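Local coordinates for protein spherulin-4 (PDB 5C5G) that is a glycoside hydrolase with a (beta/alpha) barrel fold that probably cleaves galactosaminogalactan, the fungal polysaccharide whose biosynthesis requires its counterpart in Aspergillus fumigatus, at residues 114-119 and 150-155; 120-125 and 156-161; 203-208 and 230-235. All blocks are in the same frame, centred on the assembly; numbering follows the deposited sequence.

Interaction 1 of 3, residues 114-119 and 150-155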
loop_
_atom_site.group_PDB
_atom_site.type_symbol
_atom_site.label_atom_id
_atom_site.label_comp_id
_atom_site.label_asym_id
_atom_site.label_seq_id
_atom_site.Cartn_x
_atom_site.Cartn_y
_atom_site.Cartn_z
ATOM N N PHE A 114 -0.582 7.456 -0.420
ATOM C CA PHE A 114 -0.675 6.449 -1.477
ATOM C C PHE A 114 -1.420 7.081 -2.642
ATOM O O PHE A 114 -2.609 7.370 -2.525
ATOM C CB PHE A 114 -1.450 5.248 -0.935
ATOM C CG PHE A 114 -1.757 4.184 -1.949
ATOM C CD1 PHE A 114 -0.843 3.198 -2.242
ATOM C CD2 PHE A 114 -2.994 4.142 -2.587
ATOM C CE1 PHE A 114 -1.146 2.187 -3.151
ATOM C CE2 PHE A 114 -3.300 3.129 -3.487
ATOM C CZ PHE A 114 -2.382 2.160 -3.766
ATOM N N PHE A 115 -0.720 7.325 -3.748
ATOM C CA PHE A 115 -1.296 7.945 -4.943
ATOM C C PHE A 115 -1.764 6.856 -5.883
ATOM O O PHE A 115 -0.950 6.130 -6.472
ATOM C CB PHE A 115 -0.271 8.822 -5.638
ATOM C CG PHE A 115 0.095 10.062 -4.868
ATOM C CD1 PHE A 115 -0.820 11.111 -4.766
ATOM C CD2 PHE A 115 1.333 10.204 -4.278
ATOM C CE1 PHE A 115 -0.504 12.271 -4.079
ATOM C CE2 PHE A 115 1.662 11.366 -3.577
ATOM C CZ PHE A 115 0.739 12.409 -3.484
ATOM N N ASP A 116 -3.070 6.733 -6.047
ATOM C CA ASP A 116 -3.635 5.731 -6.938
ATOM C C ASP A 116 -3.683 6.235 -8.369
ATOM O O ASP A 116 -3.752 7.439 -8.635
ATOM C CB ASP A 116 -5.022 5.314 -6.464
ATOM C CG ASP A 116 -5.426 3.938 -6.949
ATOM O OD1 ASP A 116 -4.561 3.152 -7.410
ATOM O OD2 ASP A 116 -6.625 3.630 -6.888
ATOM N N GLU A 117 -3.607 5.284 -9.279
ATOM C CA GLU A 117 -3.760 5.522 -10.712
ATOM C C GLU A 117 -2.691 6.434 -11.264
ATOM O O GLU A 117 -2.972 7.328 -12.052
ATOM C CB GLU A 117 -5.127 6.137 -11.030
ATOM C CG GLU A 117 -6.306 5.419 -10.416
ATOM C CD GLU A 117 -7.566 6.291 -10.346
ATOM O OE1 GLU A 117 -7.476 7.516 -10.045
ATOM O OE2 GLU A 117 -8.654 5.736 -10.586
ATOM N N THR A 118 -1.451 6.230 -10.887
ATOM C CA THR A 118 -0.385 6.991 -11.517
ATOM C C THR A 118 -0.145 6.405 -12.920
ATOM O O THR A 118 -0.413 5.236 -13.173
ATOM C CB THR A 118 0.889 6.958 -10.678
ATOM O OG1 THR A 118 1.252 5.597 -10.430
ATOM C CG2 THR A 118 0.676 7.691 -9.361
ATOM N N PRO A 119 0.324 7.223 -13.867
ATOM C CA PRO A 119 0.469 6.753 -15.245
ATOM C C PRO A 119 1.673 5.855 -15.457
ATOM O O PRO A 119 2.635 5.920 -14.686
ATOM C CB PRO A 119 0.615 8.045 -16.054
ATOM C CG PRO A 119 0.923 9.081 -15.094
ATOM C CD PRO A 119 0.543 8.670 -13.732
ATOM N N VAL A 150 3.848 6.467 -1.942
ATOM C CA VAL A 150 3.664 5.252 -2.737
ATOM C C VAL A 150 2.848 5.603 -3.965
ATOM O O VAL A 150 1.910 6.397 -3.874
ATOM C CB VAL A 150 2.984 4.125 -1.923
ATOM C CG1 VAL A 150 2.697 2.881 -2.772
ATOM C CG2 VAL A 150 3.848 3.739 -0.737
ATOM N N HIS A 151 3.226 5.035 -5.107
ATOM C CA HIS A 151 2.475 5.170 -6.342
ATOM C C HIS A 151 1.849 3.850 -6.709
ATOM O O HIS A 151 2.480 2.803 -6.544
ATOM C CB HIS A 151 3.413 5.548 -7.486
ATOM C CG HIS A 151 3.938 6.937 -7.404
ATOM N ND1 HIS A 151 4.878 7.419 -8.283
ATOM C CD2 HIS A 151 3.648 7.952 -6.558
ATOM C CE1 HIS A 151 5.143 8.680 -7.983
ATOM N NE2 HIS A 151 4.415 9.024 -6.940
ATOM N N ASN A 152 0.649 3.886 -7.267
ATOM C CA ASN A 152 0.024 2.690 -7.830
ATOM C C ASN A 152 -0.372 2.848 -9.295
ATOM O O ASN A 152 -1.509 3.183 -9.612
ATOM C CB ASN A 152 -1.204 2.259 -7.057
ATOM C CG ASN A 152 -1.748 0.941 -7.571
ATOM O OD1 ASN A 152 -1.055 0.195 -8.278
ATOM N ND2 ASN A 152 -3.011 0.661 -7.277
ATOM N N PRO A 153 0.566 2.551 -10.196
ATOM C CA PRO A 153 0.211 2.493 -11.610
ATOM C C PRO A 153 -0.497 1.195 -11.951
ATOM O O PRO A 153 -1.058 1.093 -13.041
ATOM C CB PRO A 153 1.572 2.568 -12.317
ATOM C CG PRO A 153 2.544 2.038 -11.313
ATOM C CD PRO A 153 2.020 2.471 -9.976
ATOM N N GLY A 154 -0.462 0.219 -11.056
ATOM C CA GLY A 154 -1.152 -1.040 -11.266
ATOM C C GLY A 154 -0.545 -1.898 -12.362
ATOM O O GLY A 154 -1.197 -2.823 -12.856
ATOM N N ALA A 155 0.695 -1.598 -12.734
ATOM C CA ALA A 155 1.383 -2.195 -13.867
ATOM C C ALA A 155 2.752 -1.535 -13.897
ATOM O O ALA A 155 3.019 -0.631 -13.101
ATOM C CB ALA A 155 0.622 -1.937 -15.163
HETATM O O HOH W 1 -1.145 3.141 -14.854
#
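Phe115 and Val150 carry on the backbone ladder between two parallel strands: Phe115 N donates to Val150 O at 2.8 Å, nearly straight at 172°, and Asn152 N returns a bond to Phe115 O at 2.9 Å. Past the strand ends the pairing frays, with Asn152 O receiving only weak bonds from the N-H groups of Glu117 and Thr118. A water then ties Thr118 O to Pro153 O.

Among the polar side chains, Asp116 and Asn152 lie side by side with their planes 12° apart. Asn152 ND2 reaches Asp116 OD1 at 2.9 Å in a weak bond, and also donates to Glu172; Asp116 OD2 is held by Tyr76. One amide nitrogen thus serves two carboxylates.

Apolar packing follows the two faces of the sheet. Phe114 has CG anti to the backbone N (chi1 174°), and its ring lies obliquely to the neighbouring strand, with CD1 3.6 Å from Val150 CG1 and CZ 3.5 Å from Asn152 CB. On the face of Phe115 and His151, Thr118 CG2 lies over the imidazole, 4.2 Å from its centroid, a CH-pi contact.

This is the parallel strand pairing of a beta-alpha-beta unit in a TIM-type barrel, where Asp116, at the C-terminal end of its strand, belongs to the N-acetyl-D-galactosamine site.

Interaction 2 of 3, residues 120-125 and 156-161; sequences QQYDAD and IPDSRY
Tyr122 and Arg160 stack flat on one another: the guanidinium lies over one ring face with the planes 6° apart, and Arg160 CZ sits 3.5 Å from the ring centroid, a cation-pi contact. Tyr122 CG, anti to the backbone N (chi1 178°), is the ring atom nearest NH1, while NH2 lies toward CE2 and CZ. Beside this stack, Tyr161 OH donates to Gln121 O at 2.7 Å and accepts from Asp123 N at 3.0 Å, pinning the loop that leads into helix 124-139. At the other end, Asp158 N bonds to Gln120 O at 2.9 Å, and Gln120 NE2 reaches Ile156 O at 3.0 Å from well above the carbonyl plane.

Asp158 positions the arginine. Its carboxylate is gripped side-on, with Arg160 NE to OD1 at 2.8 Å and NH1 to OD2 at 2.9 Å, both oxygens lying near the guanidinium plane. OD1 also takes Arg160 N in an Asx turn, the two donors arriving from opposite faces of the carboxylate. Farther out, Tyr161 packs on Ile126, Leu127 and Leu130 of the helix, and Asp123 caps that helix through OD2 to Asp125 N.

The salt bridge fixes the rotation of the guanidinium and probably offsets its charge, while the guanidinium's flat face stays on the Tyr122 ring.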
loop_
_atom_site.group_PDB
_atom_site.type_symbol
_atom_site.label_atom_id
_atom_site.label_comp_id
_atom_site.label_asym_id
_atom_site.label_seq_id
_atom_site.Cartn_x
_atom_site.Cartn_y
_atom_site.Cartn_z
ATOM N N GLN A 120 1.581 5.008 -16.464
ATOM C CA GLN A 120 2.699 4.172 -16.883
ATOM C C GLN A 120 3.589 4.867 -17.872
ATOM O O GLN A 120 4.796 4.657 -17.870
ATOM C CB GLN A 120 2.195 2.915 -17.580
ATOM C CG GLN A 120 1.672 1.832 -16.684
ATOM C CD GLN A 120 1.142 0.686 -17.510
ATOM O OE1 GLN A 120 -0.015 0.705 -17.927
ATOM N NE2 GLN A 120 1.997 -0.290 -17.806
ATOM N N GLN A 121 3.005 5.634 -18.780
ATOM C CA GLN A 121 3.760 6.174 -19.890
ATOM C C GLN A 121 4.624 7.347 -19.448
ATOM O O GLN A 121 4.176 8.217 -18.718
ATOM C CB GLN A 121 2.814 6.615 -21.018
ATOM C CG GLN A 121 1.776 5.560 -21.406
ATOM C CD GLN A 121 0.943 5.945 -22.623
ATOM O OE1 GLN A 121 1.203 6.957 -23.278
ATOM N NE2 GLN A 121 -0.069 5.134 -22.928
ATOM N N TYR A 122 5.853 7.387 -19.936
ATOM C CA TYR A 122 6.720 8.510 -19.652
ATOM C C TYR A 122 6.293 9.755 -20.413
ATOM O O TYR A 122 6.036 9.711 -21.621
ATOM C CB TYR A 122 8.174 8.210 -19.991
ATOM C CG TYR A 122 9.018 9.409 -19.725
ATOM C CD1 TYR A 122 9.451 9.692 -18.441
ATOM C CD2 TYR A 122 9.323 10.303 -20.738
ATOM C CE1 TYR A 122 10.201 10.821 -18.188
ATOM C CE2 TYR A 122 10.062 11.432 -20.490
ATOM C CZ TYR A 122 10.501 11.682 -19.215
ATOM O OH TYR A 122 11.249 12.807 -18.961
ATOM N N ASP A 123 6.248 10.868 -19.692
ATOM C CA ASP A 123 6.096 12.191 -20.275
ATOM C C ASP A 123 6.703 13.170 -19.285
ATOM O O ASP A 123 6.506 13.047 -18.084
ATOM C CB ASP A 123 4.625 12.498 -20.531
ATOM C CG ASP A 123 4.417 13.874 -21.120
ATOM O OD1 ASP A 123 4.430 13.998 -22.355
ATOM O OD2 ASP A 123 4.244 14.830 -20.329
ATOM N N ALA A 124 7.451 14.144 -19.787
ATOM C CA ALA A 124 8.157 15.088 -18.919
ATOM C C ALA A 124 7.214 15.887 -18.029
ATOM O O ALA A 124 7.553 16.181 -16.869
ATOM C CB ALA A 124 9.022 16.031 -19.755
ATOM N N ASP A 125 6.027 16.210 -18.540
ATOM C CA ASP A 125 5.064 16.986 -17.755
ATOM C C ASP A 125 4.504 16.128 -16.630
ATOM O O ASP A 125 4.216 16.609 -15.532
ATOM C CB ASP A 125 3.896 17.486 -18.611
ATOM C CG ASP A 125 4.292 18.590 -19.567
ATOM O OD1 ASP A 125 5.447 19.053 -19.500
ATOM O OD2 ASP A 125 3.430 18.999 -20.376
ATOM N N ILE A 156 3.637 -1.978 -14.776
ATOM C CA ILE A 156 4.988 -1.453 -14.753
ATOM C C ILE A 156 5.057 -0.088 -15.434
ATOM O O ILE A 156 4.744 0.017 -16.615
ATOM C CB ILE A 156 5.963 -2.421 -15.445
ATOM C CG1 ILE A 156 6.023 -3.756 -14.685
ATOM C CG2 ILE A 156 7.365 -1.799 -15.481
ATOM C CD1 ILE A 156 6.681 -4.865 -15.480
ATOM N N PRO A 157 5.472 0.965 -14.721
ATOM C CA PRO A 157 5.600 2.272 -15.359
ATOM C C PRO A 157 6.981 2.435 -15.941
ATOM O O PRO A 157 7.855 1.616 -15.649
ATOM C CB PRO A 157 5.448 3.221 -14.174
ATOM C CG PRO A 157 6.160 2.502 -13.086
ATOM C CD PRO A 157 5.838 1.037 -13.292
ATOM N N ASP A 158 7.202 3.488 -16.715
ATOM C CA ASP A 158 8.564 3.802 -17.139
ATOM C C ASP A 158 9.434 3.950 -15.881
ATOM O O ASP A 158 9.012 4.521 -14.861
ATOM C CB ASP A 158 8.578 5.071 -17.979
ATOM C CG ASP A 158 9.968 5.427 -18.471
ATOM O OD1 ASP A 158 10.734 6.018 -17.696
ATOM O OD2 ASP A 158 10.306 5.129 -19.637
ATOM N N SER A 159 10.651 3.442 -15.961
ATOM C CA SER A 159 11.498 3.352 -14.790
ATOM C C SER A 159 11.853 4.717 -14.227
ATOM O O SER A 159 12.178 4.803 -13.049
ATOM C CB SER A 159 12.775 2.573 -15.108
ATOM O OG SER A 159 13.542 3.221 -16.101
ATOM N N ARG A 160 11.785 5.771 -15.032
ATOM C CA ARG A 160 12.110 7.106 -14.545
ATOM C C ARG A 160 11.152 7.578 -13.470
ATOM O O ARG A 160 11.479 8.502 -12.705
ATOM C CB ARG A 160 12.159 8.102 -15.702
ATOM C CG ARG A 160 13.398 7.946 -16.556
ATOM C CD ARG A 160 13.271 8.686 -17.871
ATOM N NE ARG A 160 12.445 7.933 -18.804
ATOM C CZ ARG A 160 12.318 8.231 -20.094
ATOM N NH1 ARG A 160 11.550 7.475 -20.858
ATOM N NH2 ARG A 160 12.973 9.262 -20.625
ATOM N N TYR A 161 9.984 6.968 -13.366
ATOM C CA TYR A 161 9.064 7.340 -12.304
ATOM C C TYR A 161 9.411 6.713 -10.954
ATOM O O TYR A 161 8.986 7.212 -9.914
ATOM C CB TYR A 161 7.646 6.944 -12.699
ATOM C CG TYR A 161 7.053 7.720 -13.861
ATOM C CD1 TYR A 161 7.317 9.067 -14.043
ATOM C CD2 TYR A 161 6.192 7.113 -14.758
ATOM C CE1 TYR A 161 6.758 9.774 -15.095
ATOM C CE2 TYR A 161 5.626 7.828 -15.822
ATOM C CZ TYR A 161 5.928 9.150 -15.986
ATOM O OH TYR A 161 5.370 9.864 -17.006
#

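Interaction 3 of 3, residues 203-208 and 230-235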
loop_
_atom_site.group_PDB
_atom_site.type_symbol
_atom_site.label_atom_id
_atom_site.label_comp_id
_atom_site.label_asym_id
_atom_site.label_seq_id
_atom_site.Cartn_x
_atom_site.Cartn_y
_atom_site.Cartn_z
ATOM N N HIS A 203 -4.046 -10.823 -6.058
ATOM C CA HIS A 203 -5.311 -11.274 -5.510
ATOM C C HIS A 203 -5.806 -12.486 -6.283
ATOM O O HIS A 203 -5.153 -12.947 -7.224
ATOM C CB HIS A 203 -6.328 -10.135 -5.488
ATOM C CG HIS A 203 -6.557 -9.475 -6.809
ATOM N ND1 HIS A 203 -7.198 -10.092 -7.860
ATOM C CD2 HIS A 203 -6.249 -8.227 -7.232
ATOM C CE1 HIS A 203 -7.267 -9.250 -8.878
ATOM N NE2 HIS A 203 -6.699 -8.112 -8.521
ATOM N N SER A 204 -6.949 -13.025 -5.876
ATOM C CA SER A 204 -7.581 -14.121 -6.600
ATOM C C SER A 204 -6.672 -15.340 -6.655
ATOM O O SER A 204 -6.715 -16.121 -7.615
ATOM C CB SER A 204 -7.984 -13.670 -8.011
ATOM O OG SER A 204 -8.710 -12.438 -7.945
ATOM N N VAL A 205 -5.878 -15.546 -5.617
ATOM C CA VAL A 205 -5.062 -16.757 -5.553
ATOM C C VAL A 205 -5.974 -17.962 -5.286
ATOM O O VAL A 205 -6.786 -17.931 -4.361
ATOM C CB VAL A 205 -4.018 -16.650 -4.449
ATOM C CG1 VAL A 205 -3.155 -17.897 -4.414
ATOM C CG2 VAL A 205 -3.139 -15.429 -4.663
ATOM N N PRO A 206 -5.869 -19.029 -6.105
ATOM C CA PRO A 206 -6.691 -20.215 -5.858
ATOM C C PRO A 206 -6.426 -20.778 -4.473
ATOM O O PRO A 206 -5.297 -20.744 -3.991
ATOM C CB PRO A 206 -6.207 -21.212 -6.916
ATOM C CG PRO A 206 -5.593 -20.390 -7.980
ATOM C CD PRO A 206 -5.031 -19.175 -7.307
ATOM N N THR A 207 -7.455 -21.323 -3.835
ATOM C CA THR A 207 -7.281 -21.787 -2.463
ATOM C C THR A 207 -6.309 -22.960 -2.383
ATOM O O THR A 207 -5.753 -23.218 -1.320
ATOM C CB THR A 207 -8.611 -22.158 -1.807
ATOM O OG1 THR A 207 -9.293 -23.084 -2.644
ATOM C CG2 THR A 207 -9.478 -20.921 -1.607
ATOM N N SER A 208 -6.072 -23.645 -3.503
ATOM C CA SER A 208 -5.120 -24.751 -3.540
ATOM C C SER A 208 -3.666 -24.292 -3.400
ATOM O O SER A 208 -2.779 -25.103 -3.130
ATOM C CB SER A 208 -5.305 -25.545 -4.833
ATOM O OG SER A 208 -5.234 -24.692 -5.963
ATOM N N ILE A 230 -0.878 -10.448 -0.719
ATOM C CA ILE A 230 -1.376 -11.642 -1.388
ATOM C C ILE A 230 -2.685 -12.023 -0.721
ATOM O O ILE A 230 -2.751 -12.064 0.506
ATOM C CB ILE A 230 -0.377 -12.804 -1.283
ATOM C CG1 ILE A 230 0.845 -12.486 -2.138
ATOM C CG2 ILE A 230 -1.017 -14.113 -1.754
ATOM C CD1 ILE A 230 2.030 -13.439 -1.926
ATOM N N THR A 231 -3.722 -12.284 -1.519
ATOM C CA THR A 231 -4.988 -12.733 -0.982
ATOM C C THR A 231 -5.661 -13.730 -1.890
ATOM O O THR A 231 -5.512 -13.713 -3.117
ATOM C CB THR A 231 -5.935 -11.564 -0.714
ATOM O OG1 THR A 231 -7.143 -12.091 -0.164
ATOM C CG2 THR A 231 -6.251 -10.768 -1.972
ATOM N N HIS A 232 -6.386 -14.635 -1.250
ATOM C CA HIS A 232 -7.134 -15.672 -1.934
ATOM C C HIS A 232 -8.553 -15.229 -2.272
ATOM O O HIS A 232 -9.294 -15.994 -2.858
ATOM C CB HIS A 232 -7.131 -16.948 -1.092
ATOM C CG HIS A 232 -5.767 -17.545 -0.939
ATOM N ND1 HIS A 232 -4.829 -17.053 -0.060
ATOM C CD2 HIS A 232 -5.187 -18.591 -1.573
ATOM C CE1 HIS A 232 -3.730 -17.785 -0.151
ATOM N NE2 HIS A 232 -3.917 -18.716 -1.066
ATOM N N LEU A 233 -8.949 -14.014 -1.903
ATOM C CA LEU A 233 -10.256 -13.509 -2.341
ATOM C C LEU A 233 -10.233 -13.130 -3.823
ATOM O O LEU A 233 -9.284 -12.501 -4.300
ATOM C CB LEU A 233 -10.674 -12.290 -1.514
ATOM C CG LEU A 233 -10.895 -12.498 -0.009
ATOM C CD1 LEU A 233 -11.430 -11.246 0.656
ATOM C CD2 LEU A 233 -11.807 -13.684 0.273
ATOM N N GLU A 234 -11.302 -13.463 -4.537
ATOM C CA GLU A 234 -11.434 -13.083 -5.940
ATOM C C GLU A 234 -12.491 -12.002 -6.134
ATOM O O GLU A 234 -12.641 -11.495 -7.238
ATOM C CB GLU A 234 -11.738 -14.297 -6.826
ATOM C CG GLU A 234 -12.945 -15.098 -6.438
ATOM C CD GLU A 234 -13.017 -16.426 -7.193
ATOM O OE1 GLU A 234 -12.204 -16.635 -8.121
ATOM O OE2 GLU A 234 -13.874 -17.260 -6.849
ATOM N N THR A 235 -13.206 -11.671 -5.056
ATOM C CA THR A 235 -14.206 -10.607 -5.033
ATOM C C THR A 235 -13.972 -9.811 -3.761
ATOM O O THR A 235 -13.689 -10.392 -2.709
ATOM C CB THR A 235 -15.612 -11.194 -4.994
ATOM O OG1 THR A 235 -15.790 -12.040 -6.132
ATOM C CG2 THR A 235 -16.686 -10.097 -5.012
HETATM O O HOH W 2 -10.896 -11.913 -9.302
#
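Two loops at the C-terminal ends of neighbouring barrel strands, 198-203 and 227-230, meet here, and the second contains an ST turn in which Thr231 OG1 accepts from Leu233 N. The touching parts run about 80° apart, so the pairing of parallel strands has given way to a crossing of loops. Two backbone bonds join them. Val205 N donates to Thr231 O at 3.1 Å, almost straight at 169° and on a lone pair in the carbonyl plane. Ser204 N turns instead to Leu233 O at 2.9 Å, approaching from above that carbonyl's plane.

Val205 and His232 make the main side-chain contact. The valine CB lies over one face of the imidazole in a CH-pi contact, 4.0 Å from its centroid and offset toward the rim, and CG1, anti to the backbone N (chi1 -179°), approaches NE2 at 3.5 Å. The valine's other methyl, CG2, rests against Ile230 CG2 at 3.8 Å. His232 NE2 is bonded to Val209 O, which anchors the ring beside the valine, and Leu214 of helix 212-224 also touches this side chain.

Toward the pocket, His203 stacks on Tyr237 and comes within about 5 Å of Glu172, side chain to side chain, a residue of the N-acetyl-D-galactosamine site. His203 ND1 and Ser204 OG share a 2.8 Å hydrogen bond, and a water joins that same hydroxyl to Glu234 O.

How the interactions relate
Interactions 1 and 2 involve the same beta-alpha-beta unit at successive levels: strands 112-116 and 148-152 pair in the barrel wall, and the loops leaving them meet again farther out. They touch directly, Ala155 CB lying 3.4 Å from Gln120 NE2. Interaction 3 joins the exits of strands 198-203 and 227-230, its centre about 22 Å from that of interaction 1 and 30 Å from that of interaction 2. Interaction 1 is buried, combining ladder bonds with the sugar-binding Asp116 and its Asn152 neighbour. Interactions 2 and 3 are partly buried loop contacts, but the former relies on a charged stack and a tyrosine hydroxyl, the latter on backbone bonds and valine-histidine packing.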